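Local coordinates for protein 1,3-alpha-isomaltosidase (Kribbella flavida DSM 17836, PDB 5X3I) that hydrolyses the alpha-1,3-glucosidic linkages of the cyclic tetrasaccharide cyclobis-(1-6)-alpha-nigerosyl, releasing isomaltose inside the cell, at residues D184-G190 and M224-V230; W308-V314 and A371-P375; W533-S539 and W564-S570. The protein carries 1 engineered substitution. All blocks are in the same frame, centred on the assembly; numbering follows the deposited sequence.

Interaction 1 (D184-G190 and M224-V230); sequences DRLVGFG and MPFAHVV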
# COMPACT_ATOMS: atom_id res chain seq x y z
N ASP A 184 -18.80 3.56 -20.85
CA ASP A 184 -18.57 3.61 -19.41
C ASP A 184 -17.17 3.12 -19.08
O ASP A 184 -16.72 2.11 -19.60
CB ASP A 184 -19.61 2.79 -18.65
CG ASP A 184 -20.78 3.62 -18.17
OD1 ASP A 184 -20.69 4.86 -18.23
OD2 ASP A 184 -21.77 3.04 -17.69
N ARG A 185 -16.48 3.86 -18.22
CA ARG A 185 -15.18 3.46 -17.71
C ARG A 185 -15.29 3.14 -16.22
O ARG A 185 -16.15 3.67 -15.53
CB ARG A 185 -14.14 4.56 -17.93
CG ARG A 185 -13.33 4.43 -19.20
CD ARG A 185 -14.10 4.90 -20.42
NE ARG A 185 -13.27 4.77 -21.61
CZ ARG A 185 -13.65 5.14 -22.83
NH1 ARG A 185 -14.85 5.67 -23.02
NH2 ARG A 185 -12.83 4.99 -23.86
N LEU A 186 -14.42 2.26 -15.74
CA LEU A 186 -14.38 1.94 -14.32
C LEU A 186 -13.05 2.41 -13.73
O LEU A 186 -12.00 1.86 -14.03
CB LEU A 186 -14.56 0.44 -14.10
CG LEU A 186 -15.75 -0.20 -14.84
CD1 LEU A 186 -15.69 -1.71 -14.73
CD2 LEU A 186 -17.06 0.33 -14.29
N VAL A 187 -13.11 3.44 -12.88
CA VAL A 187 -11.89 4.07 -12.34
C VAL A 187 -11.98 4.15 -10.82
O VAL A 187 -12.95 4.67 -10.28
CB VAL A 187 -11.67 5.47 -12.93
CG1 VAL A 187 -10.45 6.16 -12.28
CG2 VAL A 187 -11.48 5.37 -14.44
N GLY A 188 -11.00 3.59 -10.12
CA GLY A 188 -11.23 3.36 -8.71
C GLY A 188 -10.46 2.21 -8.12
O GLY A 188 -9.34 1.90 -8.51
N PHE A 189 -11.10 1.61 -7.12
CA PHE A 189 -10.67 0.38 -6.48
C PHE A 189 -9.40 0.60 -5.67
O PHE A 189 -8.65 -0.33 -5.44
CB PHE A 189 -10.44 -0.72 -7.53
CG PHE A 189 -11.62 -0.95 -8.45
CD1 PHE A 189 -12.68 -1.73 -8.05
CD2 PHE A 189 -11.64 -0.39 -9.72
CE1 PHE A 189 -13.76 -1.94 -8.90
CE2 PHE A 189 -12.71 -0.61 -10.58
CZ PHE A 189 -13.77 -1.38 -10.17
N GLY A 190 -9.22 1.83 -5.21
CA GLY A 190 -8.04 2.19 -4.46
C GLY A 190 -6.90 2.51 -5.40
O GLY A 190 -7.09 3.08 -6.47
N MET A 224 -9.47 -0.35 -2.41
CA MET A 224 -10.77 -0.01 -1.82
C MET A 224 -11.93 -0.59 -2.66
O MET A 224 -11.89 -0.53 -3.88
CB MET A 224 -10.96 1.50 -1.71
CG MET A 224 -9.84 2.29 -1.07
SD MET A 224 -10.29 4.03 -0.95
CE MET A 224 -8.71 4.69 -0.35
N PRO A 225 -12.99 -1.07 -2.01
CA PRO A 225 -14.14 -1.58 -2.78
C PRO A 225 -15.00 -0.42 -3.27
O PRO A 225 -16.15 -0.29 -2.87
CB PRO A 225 -14.89 -2.44 -1.77
CG PRO A 225 -14.58 -1.81 -0.45
CD PRO A 225 -13.17 -1.27 -0.57
N PHE A 226 -14.42 0.44 -4.09
CA PHE A 226 -15.10 1.64 -4.54
C PHE A 226 -14.58 2.00 -5.92
O PHE A 226 -13.41 1.81 -6.20
CB PHE A 226 -14.88 2.82 -3.57
CG PHE A 226 -15.08 4.18 -4.21
CD1 PHE A 226 -16.32 4.78 -4.21
CD2 PHE A 226 -14.03 4.83 -4.83
CE1 PHE A 226 -16.51 6.02 -4.81
CE2 PHE A 226 -14.22 6.07 -5.43
CZ PHE A 226 -15.46 6.66 -5.42
N ALA A 227 -15.46 2.51 -6.78
CA ALA A 227 -15.03 2.97 -8.09
C ALA A 227 -16.00 3.97 -8.71
O ALA A 227 -17.18 3.99 -8.37
CB ALA A 227 -14.86 1.79 -9.03
N HIS A 228 -15.49 4.75 -9.64
CA HIS A 228 -16.32 5.61 -10.47
C HIS A 228 -16.84 4.79 -11.65
O HIS A 228 -16.11 4.01 -12.23
CB HIS A 228 -15.52 6.81 -11.00
CG HIS A 228 -15.10 7.79 -9.95
ND1 HIS A 228 -15.81 8.94 -9.67
CD2 HIS A 228 -14.03 7.79 -9.12
CE1 HIS A 228 -15.20 9.60 -8.70
NE2 HIS A 228 -14.12 8.93 -8.35
N VAL A 229 -18.11 4.98 -11.99
CA VAL A 229 -18.58 4.53 -13.29
C VAL A 229 -18.86 5.79 -14.09
O VAL A 229 -19.86 6.47 -13.87
CB VAL A 229 -19.83 3.65 -13.20
CG1 VAL A 229 -20.15 3.03 -14.56
CG2 VAL A 229 -19.65 2.57 -12.14
N VAL A 230 -18.00 6.07 -15.05
CA VAL A 230 -17.98 7.38 -15.69
C VAL A 230 -18.00 7.20 -17.18
O VAL A 230 -17.20 6.44 -17.72
CB VAL A 230 -16.75 8.21 -15.24
CG1 VAL A 230 -15.52 7.33 -15.17
CG2 VAL A 230 -16.52 9.37 -16.19
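An antiparallel strand pair at one margin of a five-stranded mixed sheet joins 185-188 to 226-230, with R185 facing V230 and V187 facing H228 as hydrogen-bonded pairs. H228 N gives V187 O a short, nearly straight bond of 2.6 Å, and V187 N returns one to H228 O at 3.1 Å. R185 and V230 exchange the same two bonds. Between them L186 sits opposite V229 as a non-hydrogen-bonded pair, the two side chains lying alongside and pointing the same way, L186 CD2 4.0 Å from V229 CG2. The carboxylate of D184 leans on the other branch, V229 CG1, while its OD2 takes a bond from Q181 N. Both strands fall within the galactose mutarotase-like N-terminal region of family 31, where 223-230 pairs on its other side with 237-241. G188 CA comes within 3.9 Å of A227 CA; any CB there would run into A227 CA and F226 O, and the backbone angles of G188 by themselves call for glycine. Beyond it F189 turns a corner, CG anti to its carbonyl carbon (chi1 -53°), and its ring lies with one face under A227 CB, a CH-pi contact 3.7 Å from the ring centroid. The H228 ring presents its edge to V187 O, and its NE2 bonds to S556 O.

Interaction 2 (W308-V314 and A371-P375); sequences WNTQQLV and AWPDP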
# COMPACT_ATOMS: atom_id res chain seq x y z
N TRP A 308 21.38 5.02 5.09
CA TRP A 308 21.96 6.05 5.92
C TRP A 308 21.56 5.66 7.33
O TRP A 308 20.55 6.13 7.86
CB TRP A 308 21.37 7.42 5.56
CG TRP A 308 21.40 7.78 4.10
CD1 TRP A 308 22.27 7.32 3.16
CD2 TRP A 308 20.55 8.72 3.42
NE1 TRP A 308 22.01 7.90 1.95
CE2 TRP A 308 20.96 8.77 2.08
CE3 TRP A 308 19.49 9.54 3.83
CZ2 TRP A 308 20.33 9.57 1.13
CZ3 TRP A 308 18.86 10.33 2.88
CH2 TRP A 308 19.29 10.35 1.55
N ASN A 309 22.45 4.90 7.94
CA ASN A 309 22.18 4.24 9.22
C ASN A 309 22.93 4.79 10.42
O ASN A 309 22.96 4.13 11.46
CB ASN A 309 22.36 2.72 9.08
CG ASN A 309 23.78 2.29 9.01
OD1 ASN A 309 24.61 2.95 8.42
ND2 ASN A 309 24.07 1.16 9.62
N THR A 310 23.66 5.88 10.23
CA THR A 310 24.37 6.54 11.33
C THR A 310 24.16 8.06 11.30
O THR A 310 23.84 8.62 10.27
CB THR A 310 25.89 6.29 11.28
OG1 THR A 310 26.45 6.97 10.15
CG2 THR A 310 26.21 4.80 11.19
N GLN A 311 24.40 8.70 12.44
CA GLN A 311 24.39 10.16 12.52
C GLN A 311 25.36 10.75 11.49
O GLN A 311 25.00 11.64 10.74
CB GLN A 311 24.73 10.63 13.94
CG GLN A 311 24.58 12.12 14.12
CD GLN A 311 24.48 12.55 15.58
OE1 GLN A 311 24.13 11.76 16.46
NE2 GLN A 311 24.77 13.82 15.83
N GLN A 312 26.57 10.21 11.43
CA GLN A 312 27.58 10.67 10.48
C GLN A 312 27.09 10.63 9.02
O GLN A 312 27.31 11.56 8.27
CB GLN A 312 28.87 9.85 10.62
CG GLN A 312 29.91 10.09 9.51
CD GLN A 312 31.19 9.27 9.72
OE1 GLN A 312 31.42 8.74 10.81
NE2 GLN A 312 32.01 9.16 8.67
N LEU A 313 26.40 9.55 8.65
CA LEU A 313 25.92 9.41 7.28
C LEU A 313 24.76 10.36 6.95
O LEU A 313 24.77 11.02 5.91
CB LEU A 313 25.51 7.96 6.99
CG LEU A 313 26.67 7.00 6.76
CD1 LEU A 313 26.24 5.55 6.88
CD2 LEU A 313 27.31 7.25 5.40
N VAL A 314 23.76 10.44 7.84
CA VAL A 314 22.64 11.33 7.61
C VAL A 314 23.15 12.76 7.49
O VAL A 314 22.79 13.47 6.56
CB VAL A 314 21.59 11.25 8.73
CG1 VAL A 314 20.60 12.39 8.57
CG2 VAL A 314 20.86 9.91 8.72
N ALA A 371 26.43 4.72 17.09
CA ALA A 371 25.91 5.11 15.78
C ALA A 371 25.22 6.48 15.80
O ALA A 371 25.23 7.18 14.79
CB ALA A 371 24.95 4.05 15.28
N TRP A 372 24.62 6.85 16.92
CA TRP A 372 23.95 8.14 17.07
C TRP A 372 24.41 8.82 18.36
O TRP A 372 23.73 8.77 19.38
CB TRP A 372 22.41 7.96 17.06
CG TRP A 372 21.93 7.16 15.89
CD1 TRP A 372 21.78 5.81 15.84
CD2 TRP A 372 21.58 7.65 14.60
NE1 TRP A 372 21.34 5.43 14.60
CE2 TRP A 372 21.21 6.54 13.81
CE3 TRP A 372 21.53 8.93 14.01
CZ2 TRP A 372 20.82 6.65 12.48
CZ3 TRP A 372 21.13 9.05 12.70
CH2 TRP A 372 20.79 7.92 11.94
N PRO A 373 25.60 9.43 18.33
CA PRO A 373 26.16 10.01 19.55
C PRO A 373 25.31 11.13 20.12
O PRO A 373 25.25 11.28 21.33
CB PRO A 373 27.53 10.53 19.11
CG PRO A 373 27.43 10.69 17.65
CD PRO A 373 26.48 9.62 17.17
N ASP A 374 24.72 11.95 19.26
CA ASP A 374 23.88 13.05 19.74
C ASP A 374 22.70 13.31 18.81
O ASP A 374 22.73 14.25 18.04
CB ASP A 374 24.73 14.31 19.91
CG ASP A 374 24.04 15.37 20.75
OD1 ASP A 374 22.82 15.29 20.96
OD2 ASP A 374 24.74 16.30 21.20
N PRO A 375 21.66 12.48 18.88
CA PRO A 375 20.56 12.64 17.91
C PRO A 375 19.80 13.96 18.05
O PRO A 375 19.35 14.47 17.03
CB PRO A 375 19.65 11.44 18.22
CG PRO A 375 20.08 10.95 19.56
CD PRO A 375 21.53 11.23 19.64
O HOH W 1 21.10 2.96 13.07
O HOH W 2 27.62 8.26 13.50
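The indole of W372 lies under the chain at the start of helix 311-323, one face covered by the peptide between T310 and Q311. Q311 N stands 3.3 Å from W372 CE3 and T310 C 3.4 Å from W372 CH2, both toward the rim of the ring system. V314, one turn on, reaches the edge instead, its CG2 3.8 Å from W372 CH2, and the two side chains cross at about a right angle. In the ring plane W372 NE1 donates to a water that is also hydrogen-bonded to N309 O, a carbonyl also held by R346. Q311 N does not point at the ring: it gives an almost straight bond (171°) to A371 O, which also accepts from a water bound to Q312 N. The Q311 side chain, with CG anti to the backbone N (chi1 -173°) and extended beyond, carries its amide along the loop to D374. There Q311 OE1 accepts from D374 N at 2.9 Å, and Q311 NE2 makes a weak bond to D374 O. Were W372 replaced by an alanine, the T310-Q311 peptide and V314 CG2 would probably lose their aromatic cover, and N309 O its water link to the indole. Two helix starts of the TIM-barrel domain meet here: T310 OG1 caps L313 N, while D374 OD1 caps A377 N at the head of helix 375-384. The bonds are made by neutral groups, so the join rests on amide hydrogen bonding and aromatic cover, with no salt bridge between the two segments.

Interaction 3 (W533-S539 and W564-S570); sequences WAGDEDS and WDLAGFS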
# COMPACT_ATOMS: atom_id res chain seq x y z
N TRP A 533 2.75 6.50 -0.14
CA TRP A 533 3.63 6.33 -1.28
C TRP A 533 3.41 4.96 -1.91
O TRP A 533 2.94 4.03 -1.25
CB TRP A 533 5.10 6.55 -0.88
CG TRP A 533 5.89 5.32 -0.53
CD1 TRP A 533 6.75 4.63 -1.34
CD2 TRP A 533 5.93 4.66 0.74
NE1 TRP A 533 7.30 3.58 -0.66
CE2 TRP A 533 6.82 3.58 0.62
CE3 TRP A 533 5.30 4.88 1.98
CZ2 TRP A 533 7.09 2.71 1.68
CZ3 TRP A 533 5.57 4.02 3.02
CH2 TRP A 533 6.45 2.93 2.86
N ALA A 534 3.77 4.84 -3.18
CA ALA A 534 3.37 3.71 -4.02
C ALA A 534 4.07 2.40 -3.70
O ALA A 534 3.77 1.39 -4.31
CB ALA A 534 3.59 4.06 -5.48
N GLY A 535 5.02 2.41 -2.76
CA GLY A 535 5.66 1.18 -2.33
C GLY A 535 6.89 0.82 -3.14
O GLY A 535 7.53 1.68 -3.72
N ASP A 536 7.21 -0.47 -3.20
CA ASP A 536 8.51 -0.92 -3.70
C ASP A 536 8.49 -1.24 -5.20
O ASP A 536 7.61 -1.98 -5.66
CB ASP A 536 8.99 -2.15 -2.92
CG ASP A 536 9.06 -1.92 -1.42
OD1 ASP A 536 9.07 -0.76 -0.98
OD2 ASP A 536 9.14 -2.91 -0.67
N GLU A 537 9.45 -0.72 -5.97
CA GLU A 537 9.62 -1.11 -7.37
C GLU A 537 11.07 -1.06 -7.87
O GLU A 537 11.94 -0.42 -7.25
CB GLU A 537 8.76 -0.24 -8.29
CG GLU A 537 7.43 -0.88 -8.70
CD GLU A 537 7.56 -1.92 -9.81
OE1 GLU A 537 8.61 -2.60 -9.89
OE2 GLU A 537 6.61 -2.04 -10.61
N ASP A 538 11.33 -1.72 -8.99
CA ASP A 538 12.63 -1.63 -9.63
C ASP A 538 12.74 -0.31 -10.37
O ASP A 538 11.74 0.39 -10.51
CB ASP A 538 12.86 -2.78 -10.63
CG ASP A 538 12.91 -4.13 -9.96
OD1 ASP A 538 13.86 -4.38 -9.19
OD2 ASP A 538 12.00 -4.95 -10.23
N SER A 539 13.91 -0.01 -10.93
CA SER A 539 14.03 1.24 -11.64
C SER A 539 13.91 0.92 -13.12
O SER A 539 14.91 0.66 -13.78
CB SER A 539 15.40 1.88 -11.36
OG SER A 539 15.60 2.18 -9.98
N TRP A 564 5.83 8.59 -4.72
CA TRP A 564 6.45 7.32 -5.08
C TRP A 564 7.96 7.46 -4.98
O TRP A 564 8.45 8.58 -4.92
CB TRP A 564 6.03 6.88 -6.49
CG TRP A 564 6.56 7.77 -7.61
CD1 TRP A 564 6.37 9.10 -7.76
CD2 TRP A 564 7.35 7.35 -8.73
NE1 TRP A 564 7.00 9.56 -8.88
CE2 TRP A 564 7.60 8.50 -9.51
CE3 TRP A 564 7.87 6.13 -9.16
CZ2 TRP A 564 8.35 8.46 -10.68
CZ3 TRP A 564 8.61 6.09 -10.32
CH2 TRP A 564 8.84 7.25 -11.07
N ASP A 565 8.69 6.35 -4.99
CA ASP A 565 10.13 6.49 -5.01
C ASP A 565 10.48 6.84 -6.45
O ASP A 565 10.42 5.98 -7.32
CB ASP A 565 10.84 5.17 -4.63
CG ASP A 565 10.36 4.56 -3.32
OD1 ASP A 565 9.83 5.28 -2.45
OD2 ASP A 565 10.54 3.34 -3.15
N LEU A 566 10.98 8.05 -6.68
CA LEU A 566 11.10 8.48 -8.06
C LEU A 566 12.23 7.70 -8.71
O LEU A 566 13.30 7.54 -8.13
CB LEU A 566 11.30 9.99 -8.17
CG LEU A 566 12.50 10.66 -7.52
CD1 LEU A 566 13.66 10.72 -8.50
CD2 LEU A 566 12.10 12.05 -7.05
N ALA A 567 11.93 7.15 -9.88
CA ALA A 567 12.82 6.26 -10.64
C ALA A 567 13.23 4.97 -9.90
O ALA A 567 14.20 4.34 -10.27
CB ALA A 567 14.08 7.03 -11.05
N GLY A 568 12.46 4.58 -8.88
CA GLY A 568 12.56 3.27 -8.24
C GLY A 568 13.63 3.17 -7.16
O GLY A 568 14.69 3.78 -7.29
N PHE A 569 13.39 2.37 -6.12
CA PHE A 569 14.43 2.20 -5.10
C PHE A 569 15.27 0.92 -5.19
O PHE A 569 16.28 0.80 -4.50
CB PHE A 569 13.80 2.35 -3.70
CG PHE A 569 13.31 1.05 -3.05
CD1 PHE A 569 13.42 0.88 -1.68
CD2 PHE A 569 12.70 0.05 -3.79
CE1 PHE A 569 12.98 -0.29 -1.05
CE2 PHE A 569 12.26 -1.12 -3.17
CZ PHE A 569 12.40 -1.29 -1.80
N SER A 570 14.90 -0.01 -6.07
CA SER A 570 15.45 -1.36 -5.98
C SER A 570 16.34 -1.68 -7.16
O SER A 570 16.06 -1.26 -8.27
CB SER A 570 14.33 -2.41 -5.89
OG SER A 570 14.86 -3.71 -5.67
O HOH W 3 9.48 2.00 -1.13
O HOH W 4 7.22 4.00 -4.84
O HOH W 5 10.65 1.83 -5.40
O HOH W 6 16.08 -1.95 -10.90
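With CG anti to the carbonyl carbon in both D536 (chi1 -56°) and D565 (chi1 -52°), the two carboxylates turn toward one water, hydrogen-bonded to D536 OD1 and D565 OD2, which accepts from W533 NE1. The aspartates stay 4.9 Å apart between D536 OD1 and D565 OD2. The F569 ring meets the D536 side chain, F569 CZ 3.4 Å from D536 CG, with ring and carboxylate planes 27° apart, and its edge faces E537 O. D565 OD2 also receives a second water, bound to E537 N and F569 N; D565 OD1 is held by Q593. Farther along, S539 OG donates to A567 O at 2.6 Å in the carbonyl plane, while E537 O takes weak bonds from F569 N and S570 N. G568, ending a type II turn from D565, sets its CA beside D538 O; a CB there would clash with D538 O and S539 CA. D538 OD1 forms a salt bridge with K212. D536 is the inferred proton donor, its OD1 also bonded to a glycerol, probably from the crystallisation liquor, and W533 lies beside A471, the engineered alanine at the inferred nucleophile position. Such loops lie at the C-terminal ends of neighbouring strands, here 531-533 and 562-565, where a TIM barrel carries its active site.

From the N terminus, interaction 1 comes first, pairing 184-190 with 224-230 and closing a 33-residue excursion within the mutarotase-like region. Interaction 2 follows, its 308-314 and 371-375 bracketing 56 residues early in the TIM-barrel domain and joining the starts of two of its helices. Interaction 3 comes last, spanning the 24 residues that include helix 541-556 and linking the loops after two adjacent barrel strands. The three are in series, none enclosing or crossing another. Interactions 1 and 2 lie on opposite sides of the chain's centre, about 45 Å apart between centres; the centre of interaction 3 is about 24 Å from that of interaction 1 and about 25 Å from that of interaction 2.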